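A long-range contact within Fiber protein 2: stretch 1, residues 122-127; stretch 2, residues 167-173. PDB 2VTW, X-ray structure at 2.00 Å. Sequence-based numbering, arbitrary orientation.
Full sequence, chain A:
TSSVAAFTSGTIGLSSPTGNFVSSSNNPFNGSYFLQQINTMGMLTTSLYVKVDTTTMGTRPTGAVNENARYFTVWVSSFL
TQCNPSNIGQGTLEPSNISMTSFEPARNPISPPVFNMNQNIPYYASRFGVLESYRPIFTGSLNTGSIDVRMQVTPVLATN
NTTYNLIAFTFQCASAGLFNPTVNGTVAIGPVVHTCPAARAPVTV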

ATOM      1  N   PRO A 122     -11.480   7.942 -26.002  1.00 35.26           N
ATOM      2  CA  PRO A 122     -10.165   8.021 -25.372  1.00 33.81           C
ATOM      3  C   PRO A 122     -10.150   7.848 -23.837  1.00 31.92           C
ATOM      4  O   PRO A 122      -9.073   7.699 -23.275  1.00 30.77           O
ATOM      5  CB  PRO A 122      -9.685   9.425 -25.752  1.00 33.96           C
ATOM      6  CG  PRO A 122     -10.922  10.208 -25.846  1.00 34.64           C
ATOM      7  CD  PRO A 122     -12.022   9.280 -26.291  1.00 35.41           C
ATOM      8  N   TYR A 123     -11.315   7.886 -23.184  1.00 30.00           N
ATOM      9  CA  TYR A 123     -11.398   7.645 -21.738  1.00 29.51           C
ATOM     10  C   TYR A 123     -11.718   6.183 -21.372  1.00 28.25           C
ATOM     11  O   TYR A 123     -12.741   5.609 -21.792  1.00 27.77           O
ATOM     12  CB  TYR A 123     -12.430   8.560 -21.074  1.00 29.40           C
ATOM     13  CG  TYR A 123     -12.668   8.276 -19.607  1.00 29.02           C
ATOM     14  CD1 TYR A 123     -11.740   8.656 -18.644  1.00 29.61           C
ATOM     15  CD2 TYR A 123     -13.835   7.644 -19.184  1.00 29.05           C
ATOM     16  CE1 TYR A 123     -11.971   8.421 -17.271  1.00 29.52           C
ATOM     17  CE2 TYR A 123     -14.076   7.389 -17.818  1.00 30.03           C
ATOM     18  CZ  TYR A 123     -13.131   7.780 -16.877  1.00 28.77           C
ATOM     19  OH  TYR A 123     -13.376   7.530 -15.554  1.00 28.56           O
ATOM     20  N   TYR A 124     -10.831   5.605 -20.564  1.00 26.70           N
ATOM     21  CA  TYR A 124     -11.084   4.319 -19.937  1.00 25.85           C
ATOM     22  C   TYR A 124     -11.150   4.500 -18.400  1.00 24.64           C
ATOM     23  O   TYR A 124     -10.231   5.066 -17.808  1.00 25.01           O
ATOM     24  CB  TYR A 124      -9.964   3.353 -20.309  1.00 25.27           C
ATOM     25  CG  TYR A 124     -10.148   1.966 -19.726  1.00 25.93           C
ATOM     26  CD1 TYR A 124     -10.984   1.042 -20.341  1.00 25.93           C
ATOM     27  CD2 TYR A 124      -9.486   1.578 -18.565  1.00 24.84           C
ATOM     28  CE1 TYR A 124     -11.164  -0.217 -19.820  1.00 24.84           C
ATOM     29  CE2 TYR A 124      -9.666   0.303 -18.039  1.00 23.49           C
ATOM     30  CZ  TYR A 124     -10.507  -0.576 -18.672  1.00 23.65           C
ATOM     31  OH  TYR A 124     -10.700  -1.835 -18.187  1.00 22.55           O
ATOM     32  N   ALA A 125     -12.235   4.014 -17.787  1.00 24.09           N
ATOM     33  CA  ALA A 125     -12.425   4.012 -16.319  1.00 23.54           C
ATOM     34  C   ALA A 125     -11.785   2.774 -15.688  1.00 23.03           C
ATOM     35  O   ALA A 125     -12.314   1.671 -15.818  1.00 22.46           O
ATOM     36  CB  ALA A 125     -13.914   4.037 -15.975  1.00 22.83           C
ATOM     37  N   SER A 126     -10.642   2.971 -15.036  1.00 23.19           N
ATOM     38  CA  SER A 126     -10.041   1.970 -14.137  1.00 22.97           C
ATOM     39  C   SER A 126     -11.048   1.618 -13.044  1.00 22.61           C
ATOM     40  O   SER A 126     -11.510   2.499 -12.326  1.00 22.22           O
ATOM     41  CB  SER A 126      -8.769   2.544 -13.546  1.00 22.84           C
ATOM     42  OG  SER A 126      -8.011   1.583 -12.855  1.00 24.72           O
ATOM     43  N   ARG A 127     -11.412   0.342 -12.925  1.00 22.61           N
ATOM     44  CA  ARG A 127     -12.457  -0.065 -11.961  1.00 23.04           C
ATOM     45  C   ARG A 127     -12.158  -1.256 -11.018  1.00 22.55           C
ATOM     46  O   ARG A 127     -12.815  -1.394  -9.983  1.00 20.99           O
ATOM     47  CB  ARG A 127     -13.736  -0.350 -12.728  1.00 22.92           C
ATOM     48  CG  ARG A 127     -14.428   0.926 -13.207  1.00 25.77           C
ATOM     49  CD  ARG A 127     -15.786   0.678 -13.834  1.00 27.51           C
ATOM     50  NE  ARG A 127     -16.612  -0.163 -12.970  1.00 30.39           N
ATOM     51  CZ  ARG A 127     -17.315   0.251 -11.920  1.00 32.98           C
ATOM     52  NH1 ARG A 127     -17.354   1.540 -11.559  1.00 34.47           N
ATOM     53  NH2 ARG A 127     -18.000  -0.651 -11.227  1.00 33.46           N
ATOM     54  N   ILE A 167      -0.868  -0.244 -16.968  1.00 17.41           N
ATOM     55  CA  ILE A 167      -1.561   0.133 -15.725  1.00 17.05           C
ATOM     56  C   ILE A 167      -2.416   1.403 -15.909  1.00 16.85           C
ATOM     57  O   ILE A 167      -1.885   2.451 -16.200  1.00 17.07           O
ATOM     58  CB  ILE A 167      -0.560   0.366 -14.524  1.00 17.93           C
ATOM     59  CG1 ILE A 167       0.536  -0.705 -14.493  1.00 15.83           C
ATOM     60  CG2 ILE A 167      -1.371   0.442 -13.174  1.00 16.43           C
ATOM     61  CD1 ILE A 167       1.759  -0.373 -13.662  1.00 16.46           C
ATOM     62  N   ALA A 168      -3.727   1.291 -15.722  1.00 16.67           N
ATOM     63  CA  ALA A 168      -4.628   2.435 -15.706  1.00 17.79           C
ATOM     64  C   ALA A 168      -4.773   2.957 -14.264  1.00 18.35           C
ATOM     65  O   ALA A 168      -5.043   2.172 -13.341  1.00 19.17           O
ATOM     66  CB  ALA A 168      -5.991   2.065 -16.269  1.00 17.50           C
ATOM     67  N   PHE A 169      -4.547   4.260 -14.091  1.00 18.64           N
ATOM     68  CA  PHE A 169      -4.771   4.976 -12.829  1.00 18.84           C
ATOM     69  C   PHE A 169      -5.917   5.927 -13.063  1.00 18.91           C
ATOM     70  O   PHE A 169      -5.774   6.849 -13.855  1.00 19.48           O
ATOM     71  CB  PHE A 169      -3.565   5.815 -12.441  1.00 19.15           C
ATOM     72  CG  PHE A 169      -2.365   5.032 -11.999  1.00 19.98           C
ATOM     73  CD1 PHE A 169      -1.991   5.005 -10.676  1.00 20.37           C
ATOM     74  CD2 PHE A 169      -1.567   4.380 -12.921  1.00 19.22           C
ATOM     75  CE1 PHE A 169      -0.875   4.316 -10.263  1.00 20.72           C
ATOM     76  CE2 PHE A 169      -0.429   3.667 -12.509  1.00 21.09           C
ATOM     77  CZ  PHE A 169      -0.085   3.625 -11.193  1.00 20.74           C
ATOM     78  N   THR A 170      -7.059   5.712 -12.419  1.00 19.15           N
ATOM     79  CA  THR A 170      -8.169   6.659 -12.534  1.00 19.26           C
ATOM     80  C   THR A 170      -8.310   7.444 -11.234  1.00 20.10           C
ATOM     81  O   THR A 170      -8.552   6.868 -10.158  1.00 20.34           O
ATOM     82  CB  THR A 170      -9.489   6.023 -12.987  1.00 19.83           C
ATOM     83  OG1 THR A 170      -9.324   5.387 -14.270  1.00 20.25           O
ATOM     84  CG2 THR A 170     -10.584   7.078 -13.116  1.00 18.95           C
ATOM     85  N   PHE A 171      -8.133   8.756 -11.361  1.00 19.45           N
ATOM     86  CA  PHE A 171      -8.190   9.705 -10.252  1.00 19.68           C
ATOM     87  C   PHE A 171      -9.616  10.159 -10.092  1.00 20.41           C
ATOM     88  O   PHE A 171     -10.191  10.718 -11.014  1.00 21.29           O
ATOM     89  CB  PHE A 171      -7.264  10.881 -10.529  1.00 18.16           C
ATOM     90  CG  PHE A 171      -5.813  10.488 -10.598  1.00 17.07           C
ATOM     91  CD1 PHE A 171      -4.961  10.761  -9.551  1.00 15.03           C
ATOM     92  CD2 PHE A 171      -5.298   9.834 -11.713  1.00 17.83           C
ATOM     93  CE1 PHE A 171      -3.622  10.385  -9.590  1.00 18.13           C
ATOM     94  CE2 PHE A 171      -3.952   9.449 -11.769  1.00 15.10           C
ATOM     95  CZ  PHE A 171      -3.113   9.728 -10.724  1.00 18.22           C
ATOM     96  N   GLN A 172     -10.188   9.908  -8.920  1.00 20.17           N
ATOM     97  CA  GLN A 172     -11.588  10.155  -8.676  1.00 20.86           C
ATOM     98  C   GLN A 172     -11.738  11.298  -7.660  1.00 22.02           C
ATOM     99  O   GLN A 172     -11.634  11.078  -6.436  1.00 21.20           O
ATOM    100  CB  GLN A 172     -12.246   8.875  -8.189  1.00 20.64           C
ATOM    101  CG  GLN A 172     -11.854   7.652  -9.055  1.00 19.93           C
ATOM    102  CD  GLN A 172     -12.581   6.385  -8.697  1.00 21.01           C
ATOM    103  OE1 GLN A 172     -12.689   5.469  -9.522  1.00 20.97           O
ATOM    104  NE2 GLN A 172     -13.111   6.314  -7.473  1.00 18.84           N
ATOM    105  N   CYS A 173     -11.951  12.511  -8.190  1.00 22.53           N
ATOM    106  CA  CYS A 173     -12.107  13.736  -7.377  1.00 23.74           C
ATOM    107  C   CYS A 173     -13.427  13.755  -6.626  1.00 24.36           C
ATOM    108  O   CYS A 173     -14.480  13.391  -7.184  1.00 24.62           O
ATOM    109  CB  CYS A 173     -12.041  14.987  -8.252  1.00 23.51           C
ATOM    110  SG  CYS A 173     -10.467  15.300  -9.045  1.00 24.92           S
TER
HETATM  111  O   HOH W   1     -13.263   2.773  -9.734  1.00 18.06           O
HETATM  112  O   HOH W   2     -13.132   4.760 -12.344  1.00 18.25           O

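When an irregular segment crosses a β-strand, the two backbones cannot run alongside one another and exchange the repeating amide-to-carbonyl hydrogen bonds of a sheet. Polar groups can then be satisfied by side chains or by water, and the contact between residues 122-127 and 167-173 of Fiber protein 2 illustrates how this is arranged. The second stretch is strand throughout, whereas the first has no regular secondary structure, and the end-to-end directions of their touching parts lie 90° apart. The backbones come nearest at Ser126 and Thr170, whose CA atoms are 5.3 Å apart, and most of the buried surface, 243 Å² summed over both sides, gathers around these two residues and Ala168.

The alternation of the strand decides what it offers. Ala168 and Thr170 direct their CA-to-CB bonds toward the loop, while that of the intervening Phe169 points away, so a methyl group and a hydroxyl-bearing side chain are presented on the same face. From the loop, Ser126 points toward the strand in return, and the approach is close: CB of Ser126 lies 3.9 Å from CB of Ala168.

The firmest polar link joins a backbone donor to a side-chain acceptor. The amide N of Ser126 donates to OG1 of Thr170 at 2.9 Å, with an angle of 146° at the hydrogen. Thr170, with chi1 in the m rotamer, thus supplies the acceptor that a neighboring strand's carbonyl would provide in a regular sheet. The same OG1 is also hydrogen-bonded elsewhere in the structure, so this buried hydroxyl serves more than one partner. The side chain of Ser126, in the t rotamer, places OG 3.1 Å from the carbonyl O of Ala168. This is a suitable distance for a hydrogen bond, but the hydroxyl proton has another acceptor within reach, and the geometry does not settle which receives it.

The carbonyl of Ser126 is handled differently. Its O lies 4.3 Å from OE1 of Gln172, and since both oxygens are acceptors, neither can satisfy the other directly. Two waters lie between them, each within hydrogen-bonding distance of both oxygens. Water 1 lies 3.1 Å from O of Ser126 and 2.8 Å from OE1 of Gln172; water 2 lies 2.8 Å from that same O of Ser126 and 2.9 Å from OE1 of Gln172. Each is placed to donate to either oxygen, so the solvent can mediate between two acceptors.

Van der Waals contacts complete the packing. The Tyr124 ring meets the strand at its edge, near the ring plane, in an apolar contact that sets CD2 of Tyr124 4.2 Å from CB of Ala168, while the phenolic OH of Tyr124 is hydrogen-bonded elsewhere. Tyr123 reaches across with the end of its side chain, bringing its OH to 3.7 Å from the Thr170 methyl CG2. One threonine therefore offers its hydroxyl to the loop backbone and its methyl to a tyrosine.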